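Local coordinates for dihydrodipicolinate synthase (Bacillus anthracis, PDB 1XKY), which probably condenses pyruvate with aspartate semialdehyde, the step that opens the diaminopimelate branch of lysine biosynthesis, using a TIM-barrel lyase fold, at residues Pro60-Thr63 with Ser64-Val68; Asn91-His94 with Ala95-Leu99; Ser294-Gln297 with Ser298-Arg301. All coordinates share one frame; numbering follows the deposited sequence.

In the fold
All three contacts are local, each formed by one continuous stretch, so they follow in series and none encloses or crosses another. From the N terminus, contact 1 comes first, where the loop after strand 49-52 turns into helix 64-78. After strand 84-87, contact 2 opens helix 93-105, the next barrel helix. The two contacts touch through Leu99, which packs on Ser64, Lys67 and Val68, and both also meet the second subunit. Contact 3 is where the chain leaves helix 286-297 for the C terminus, packed on helices 218-234 and 237-253; its centre is about 42 Å from that of contact 2, on the opposite side of the chain's centre.

Contact 1 (Pro60-Thr63 with Ser64-Val68); sequences PTLT and SEEKV
After two extended residues, Leu62 and Thr63, the backbone enters helix 64-78, and Thr63 O accepts from Lys67 N at 2.9 Å, a bond between residues four apart. Val68 N repeats that spacing on Ser64 O, continuing the helical pattern that Thr63 O begins. Two further bonds link Thr63 reciprocally with Glu66. Thr63 OG1 lies between its own backbone N and carbonyl carbon (chi1 67°), where it faces into the first turn and accepts from Glu66 N at 3.0 Å. In return, Glu66 OE1 takes Thr63 N at 2.9 Å on its anti lone pair, the N-H...O angle being 171°. This exchange defines a capping box, with Thr63 as N-cap. The Glu66 chain runs extended beyond CG across the threonine, Glu66 CG lying 3.3 Å from Thr63 OG1, while Thr63 CG2 comes to 3.6 Å from Glu66 OE1. The carboxylate's other oxygen, OE2, forms a salt bridge with Arg278, which probably helps hold the capping carboxylate in place. Beside the box, the stem of Lys67 slants over Leu62, with Lys67 CG 3.8 Å from Leu62 CB; the leucine also packs on Phe24.

Contact 2 (Asn91-His94 with Ala95-Leu99); sequences NNTH and ASIDL
Asn92 and Ala95 meet where the chain enters helix 93-105, and the asparagine side chain can be followed atom by atom. Asn92 CB stands 3.9 Å from Ala95 CB. With CG anti to the backbone N (chi1 175°), the amide is carried forward to the first turn, and Asn92 CG comes to 3.6 Å from Ala95 CB. At the tip, Asn92 OD1 accepts from Ala95 N at 3.0 Å. The N-H points almost straight at the oxygen (177°), yet the donor stands well above the amide plane, 66° out of it, so no lone pair is addressed directly. Asn92 ND2, the other branch, lies 3.8 Å from Ala95 CB and makes a weak hydrogen bond to Pro60 O of the second subunit, which places this helix start at a subunit interface.

The backbone oxygen of the same residue is gripped twice. Ser96 N reaches Asn92 O at 2.9 Å, and Ser96 OG donates to Asn92 O at 2.8 Å from above the carbonyl plane. Ser96 OG also accepts from Ser90 N, so the one hydroxyl joins the first turn to the loop before it. Farther along, Ile97 N binds Thr93 O at 3.0 Å and Asp98 N binds His94 O, continuing the four-residue spacing. Thr93 OG1 is hydrogen-bonded to His129 ND1, and Ser96 and Ile97 pack on Ile133; His129 and Ile133 both belong to helix 123-135.

An asparagine N-cap accepting from the amide three residues on is thus the defining feature here; it starts the helix of the beta-alpha-beta unit formed by strand 84-87, helix 93-105 and strand 110-114 of the TIM barrel.

Contact 3 (Ser294-Gln297 with Ser298-Arg301); sequences SVMQ and SIPR
Val295 O is gripped by two donors from Ser298. Ser298 OG lies 2.5 Å from Val295 O, a short bond in the carbonyl plane on a lone pair, whereas Ser298 N lies 2.9 Å from Val295 O and above that plane, 62° out of it. The hydroxyl gets there because OG sits between its own backbone N and carbonyl carbon (chi1 69°), turned back over the preceding turn; OG is further hydrogen-bonded to Arg249. Ile299 N then binds Met296 O at 3.2 Å. Both backbone bonds span three residues, the 3-10 spacing, and Ser298 N keeps merely a weak link to Ser294 O. The chain thus takes up 3-10 spacing as it leaves helix 286-297 and runs to its C terminus, against helices 218-234 and 237-253. On the apolar side Met296 and Ile299 run alongside one another; two successive kinks in the methionine chain bring Met296 CE to 3.5 Å from Ile299 CD1. Around them, Met296 packs on Val220 and Ile299 on Ile221 and Val250. The other branch of the isoleucine, Ile299 CG2, sits 3.8 Å above the Arg301 guanidinium plane, over the centre of one face. A water lies 2.9 Å from Met296 O and accepts a weak bond from Arg301 NE.

Contact 1 (Pro60-Thr63 with Ser64-Val68)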
loop_
_atom_site.group_PDB
_atom_site.type_symbol
_atom_site.label_atom_id
_atom_site.label_comp_id
_atom_site.label_asym_id
_atom_site.label_seq_id
_atom_site.Cartn_x
_atom_site.Cartn_y
_atom_site.Cartn_z
ATOM N N PRO A 60 -2.444 23.565 -11.240
ATOM C CA PRO A 60 -2.097 22.867 -12.493
ATOM C C PRO A 60 -2.707 23.447 -13.769
ATOM O O PRO A 60 -2.118 23.292 -14.844
ATOM C CB PRO A 60 -2.627 21.440 -12.262
ATOM C CG PRO A 60 -2.732 21.311 -10.790
ATOM C CD PRO A 60 -3.126 22.655 -10.302
ATOM N N THR A 61 -3.875 24.083 -13.657
ATOM C CA THR A 61 -4.587 24.626 -14.820
ATOM C C THR A 61 -4.511 26.153 -14.965
ATOM O O THR A 61 -5.088 26.711 -15.904
ATOM C CB THR A 61 -6.062 24.186 -14.814
ATOM O OG1 THR A 61 -6.650 24.483 -13.539
ATOM C CG2 THR A 61 -6.157 22.682 -15.095
ATOM N N LEU A 62 -3.804 26.829 -14.058
ATOM C CA LEU A 62 -3.560 28.262 -14.202
ATOM C C LEU A 62 -2.275 28.483 -15.008
ATOM O O LEU A 62 -1.290 27.780 -14.821
ATOM C CB LEU A 62 -3.433 28.952 -12.844
ATOM C CG LEU A 62 -4.577 28.859 -11.829
ATOM C CD1 LEU A 62 -4.127 29.469 -10.519
ATOM C CD2 LEU A 62 -5.861 29.522 -12.320
ATOM N N THR A 63 -2.284 29.467 -15.896
ATOM C CA THR A 63 -1.060 29.845 -16.591
ATOM C C THR A 63 -0.218 30.649 -15.619
ATOM O O THR A 63 -0.728 31.156 -14.619
ATOM C CB THR A 63 -1.322 30.713 -17.829
ATOM O OG1 THR A 63 -1.833 31.985 -17.421
ATOM C CG2 THR A 63 -2.306 30.039 -18.770
ATOM N N SER A 64 1.063 30.789 -15.931
ATOM C CA SER A 64 1.968 31.582 -15.107
ATOM C C SER A 64 1.470 33.028 -14.983
ATOM O O SER A 64 1.563 33.640 -13.927
ATOM C CB SER A 64 3.379 31.546 -15.694
ATOM O OG SER A 64 4.242 32.403 -14.969
ATOM N N GLU A 65 0.912 33.543 -16.071
ATOM C CA GLU A 65 0.396 34.908 -16.123
ATOM C C GLU A 65 -0.834 35.058 -15.222
ATOM O O GLU A 65 -0.971 36.050 -14.521
ATOM C CB GLU A 65 0.059 35.295 -17.573
ATOM C CG GLU A 65 1.285 35.495 -18.485
ATOM C CD GLU A 65 2.027 34.197 -18.856
ATOM O OE1 GLU A 65 1.387 33.120 -18.954
ATOM O OE2 GLU A 65 3.266 34.265 -19.050
ATOM N N GLU A 66 -1.716 34.062 -15.250
ATOM C CA GLU A 66 -2.878 33.994 -14.351
ATOM C C GLU A 66 -2.473 33.943 -12.876
ATOM O O GLU A 66 -3.042 34.656 -12.036
ATOM C CB GLU A 66 -3.749 32.783 -14.706
ATOM C CG GLU A 66 -4.598 33.011 -15.944
ATOM C CD GLU A 66 -5.401 31.797 -16.363
ATOM O OE1 GLU A 66 -4.887 30.659 -16.285
ATOM O OE2 GLU A 66 -6.551 31.995 -16.797
ATOM N N LYS A 67 -1.479 33.111 -12.576
ATOM C CA LYS A 67 -0.967 32.985 -11.222
ATOM C C LYS A 67 -0.511 34.343 -10.690
ATOM O O LYS A 67 -0.939 34.753 -9.626
ATOM C CB LYS A 67 0.169 31.960 -11.159
ATOM C CG LYS A 67 -0.291 30.527 -11.361
ATOM C CD LYS A 67 0.891 29.573 -11.402
ATOM C CE LYS A 67 0.428 28.156 -11.618
ATOM N NZ LYS A 67 1.539 27.241 -11.933
ATOM N N VAL A 68 0.331 35.035 -11.455
ATOM C CA VAL A 68 0.904 36.321 -11.037
ATOM C C VAL A 68 -0.181 37.395 -10.866
ATOM O O VAL A 68 -0.144 38.153 -9.907
ATOM C CB VAL A 68 2.008 36.817 -12.028
ATOM C CG1 VAL A 68 2.481 38.239 -11.665
ATOM C CG2 VAL A 68 3.192 35.837 -12.063
#

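Contact 2 (Asn91-His94 with Ala95-Leu99)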
loop_
_atom_site.group_PDB
_atom_site.type_symbol
_atom_site.label_atom_id
_atom_site.label_comp_id
_atom_site.label_asym_id
_atom_site.label_seq_id
_atom_site.Cartn_x
_atom_site.Cartn_y
_atom_site.Cartn_z
ATOM N N ASN A 91 7.407 20.978 -10.369
ATOM C CA ASN A 91 8.372 19.888 -10.513
ATOM C C ASN A 91 9.552 20.219 -11.444
ATOM O O ASN A 91 10.328 19.330 -11.824
ATOM C CB ASN A 91 7.658 18.596 -10.946
ATOM C CG ASN A 91 7.060 18.667 -12.349
ATOM O OD1 ASN A 91 6.534 17.664 -12.849
ATOM N ND2 ASN A 91 7.133 19.831 -12.992
ATOM N N ASN A 92 9.666 21.501 -11.795
ATOM C CA ASN A 92 10.722 22.049 -12.644
ATOM C C ASN A 92 11.417 23.154 -11.842
ATOM O O ASN A 92 10.818 24.195 -11.544
ATOM C CB ASN A 92 10.096 22.604 -13.935
ATOM C CG ASN A 92 11.100 23.317 -14.853
ATOM O OD1 ASN A 92 12.120 23.827 -14.412
ATOM N ND2 ASN A 92 10.774 23.382 -16.137
ATOM N N THR A 93 12.679 22.930 -11.488
ATOM C CA THR A 93 13.397 23.855 -10.591
ATOM C C THR A 93 13.591 25.251 -11.209
ATOM O O THR A 93 13.336 26.274 -10.559
ATOM C CB THR A 93 14.771 23.269 -10.158
ATOM O OG1 THR A 93 14.593 21.931 -9.662
ATOM C CG2 THR A 93 15.399 24.116 -9.067
ATOM N N HIS A 94 14.013 25.280 -12.473
ATOM C CA HIS A 94 14.220 26.540 -13.191
ATOM C C HIS A 94 12.923 27.363 -13.254
ATOM O O HIS A 94 12.922 28.558 -12.943
ATOM C CB HIS A 94 14.750 26.265 -14.604
ATOM C CG HIS A 94 15.103 27.503 -15.368
ATOM N ND1 HIS A 94 16.320 28.137 -15.238
ATOM C CD2 HIS A 94 14.394 28.228 -16.264
ATOM C CE1 HIS A 94 16.346 29.198 -16.024
ATOM N NE2 HIS A 94 15.188 29.278 -16.654
ATOM N N ALA A 95 11.827 26.717 -13.639
ATOM C CA ALA A 95 10.531 27.391 -13.709
ATOM C C ALA A 95 10.087 27.874 -12.328
ATOM O O ALA A 95 9.510 28.951 -12.209
ATOM C CB ALA A 95 9.476 26.477 -14.326
ATOM N N SER A 96 10.381 27.084 -11.296
ATOM C CA SER A 96 10.006 27.426 -9.921
ATOM C C SER A 96 10.728 28.683 -9.433
ATOM O O SER A 96 10.124 29.524 -8.763
ATOM C CB SER A 96 10.263 26.247 -8.971
ATOM O OG SER A 96 9.473 25.118 -9.310
ATOM N N ILE A 97 12.010 28.808 -9.767
ATOM C CA ILE A 97 12.768 30.037 -9.504
ATOM C C ILE A 97 12.140 31.243 -10.228
ATOM O O ILE A 97 11.921 32.288 -9.623
ATOM C CB ILE A 97 14.263 29.869 -9.886
ATOM C CG1 ILE A 97 14.959 28.966 -8.853
ATOM C CG2 ILE A 97 14.963 31.229 -9.990
ATOM C CD1 ILE A 97 16.309 28.423 -9.286
ATOM N N ASP A 98 11.836 31.093 -11.512
ATOM C CA ASP A 98 11.199 32.176 -12.258
ATOM C C ASP A 98 9.912 32.657 -11.578
ATOM O O ASP A 98 9.755 33.846 -11.313
ATOM C CB ASP A 98 10.881 31.758 -13.688
ATOM C CG ASP A 98 10.414 32.926 -14.538
ATOM O OD1 ASP A 98 11.228 33.840 -14.795
ATOM O OD2 ASP A 98 9.225 32.939 -14.933
ATOM N N LEU A 99 8.992 31.733 -11.309
ATOM C CA LEU A 99 7.694 32.108 -10.730
ATOM C C LEU A 99 7.856 32.679 -9.319
ATOM O O LEU A 99 7.104 33.557 -8.901
ATOM C CB LEU A 99 6.734 30.914 -10.726
ATOM C CG LEU A 99 5.285 31.164 -10.307
ATOM C CD1 LEU A 99 4.620 32.234 -11.187
ATOM C CD2 LEU A 99 4.512 29.880 -10.365
#

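Contact 3 (Ser294-Gln297 with Ser298-Arg301)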
loop_
_atom_site.group_PDB
_atom_site.type_symbol
_atom_site.label_atom_id
_atom_site.label_comp_id
_atom_site.label_asym_id
_atom_site.label_seq_id
_atom_site.Cartn_x
_atom_site.Cartn_y
_atom_site.Cartn_z
ATOM N N SER A 294 -26.298 17.073 1.991
ATOM C CA SER A 294 -26.815 16.449 3.200
ATOM C C SER A 294 -25.816 16.541 4.354
ATOM O O SER A 294 -26.225 16.667 5.504
ATOM C CB SER A 294 -27.250 15.011 2.929
ATOM O OG SER A 294 -28.509 15.014 2.259
ATOM N N VAL A 295 -24.520 16.519 4.055
ATOM C CA VAL A 295 -23.510 16.715 5.099
ATOM C C VAL A 295 -23.465 18.193 5.514
ATOM O O VAL A 295 -23.504 18.510 6.704
ATOM C CB VAL A 295 -22.099 16.228 4.676
ATOM C CG1 VAL A 295 -21.106 16.402 5.830
ATOM C CG2 VAL A 295 -22.143 14.770 4.241
ATOM N N MET A 296 -23.422 19.090 4.533
ATOM C CA MET A 296 -23.416 20.532 4.808
ATOM C C MET A 296 -24.610 20.963 5.661
ATOM O O MET A 296 -24.473 21.804 6.562
ATOM C CB MET A 296 -23.404 21.330 3.498
ATOM C CG MET A 296 -22.093 21.246 2.710
ATOM S SD MET A 296 -20.616 21.689 3.667
ATOM C CE MET A 296 -20.914 23.420 4.062
ATOM N N GLN A 297 -25.777 20.387 5.374
ATOM C CA GLN A 297 -27.007 20.694 6.114
ATOM C C GLN A 297 -26.994 20.166 7.555
ATOM O O GLN A 297 -27.742 20.661 8.397
ATOM C CB GLN A 297 -28.243 20.193 5.348
ATOM C CG GLN A 297 -28.574 21.085 4.158
ATOM C CD GLN A 297 -29.711 20.578 3.263
ATOM O OE1 GLN A 297 -30.144 21.290 2.354
ATOM N NE2 GLN A 297 -30.191 19.355 3.511
ATOM N N SER A 298 -26.136 19.189 7.839
ATOM C CA SER A 298 -25.964 18.675 9.203
ATOM C C SER A 298 -25.000 19.497 10.083
ATOM O O SER A 298 -24.843 19.184 11.260
ATOM C CB SER A 298 -25.500 17.220 9.171
ATOM O OG SER A 298 -24.178 17.109 8.690
ATOM N N ILE A 299 -24.364 20.532 9.527
ATOM C CA ILE A 299 -23.519 21.436 10.324
ATOM C C ILE A 299 -24.424 22.281 11.226
ATOM O O ILE A 299 -25.346 22.929 10.730
ATOM C CB ILE A 299 -22.700 22.410 9.444
ATOM C CG1 ILE A 299 -21.756 21.648 8.503
ATOM C CG2 ILE A 299 -21.895 23.391 10.322
ATOM C CD1 ILE A 299 -21.087 22.545 7.477
ATOM N N PRO A 300 -24.176 22.281 12.546
ATOM C CA PRO A 300 -25.050 23.085 13.413
ATOM C C PRO A 300 -24.995 24.579 13.102
ATOM O O PRO A 300 -23.909 25.111 12.874
ATOM C CB PRO A 300 -24.499 22.814 14.820
ATOM C CG PRO A 300 -23.738 21.552 14.703
ATOM C CD PRO A 300 -23.146 21.574 13.329
ATOM N N ARG A 301 -26.155 25.235 13.072
ATOM C CA ARG A 301 -26.225 26.691 12.871
ATOM C C ARG A 301 -26.858 27.392 14.067
ATOM O O ARG A 301 -27.644 26.789 14.796
ATOM C CB ARG A 301 -27.016 27.027 11.605
ATOM C CG ARG A 301 -26.469 26.388 10.341
ATOM C CD ARG A 301 -25.028 26.790 10.060
ATOM N NE ARG A 301 -24.575 26.258 8.777
ATOM C CZ ARG A 301 -23.340 26.385 8.295
ATOM N NH1 ARG A 301 -22.405 27.034 8.982
ATOM N NH2 ARG A 301 -23.041 25.858 7.111
HETATM O O HOH W 1 -25.908 23.545 8.424
#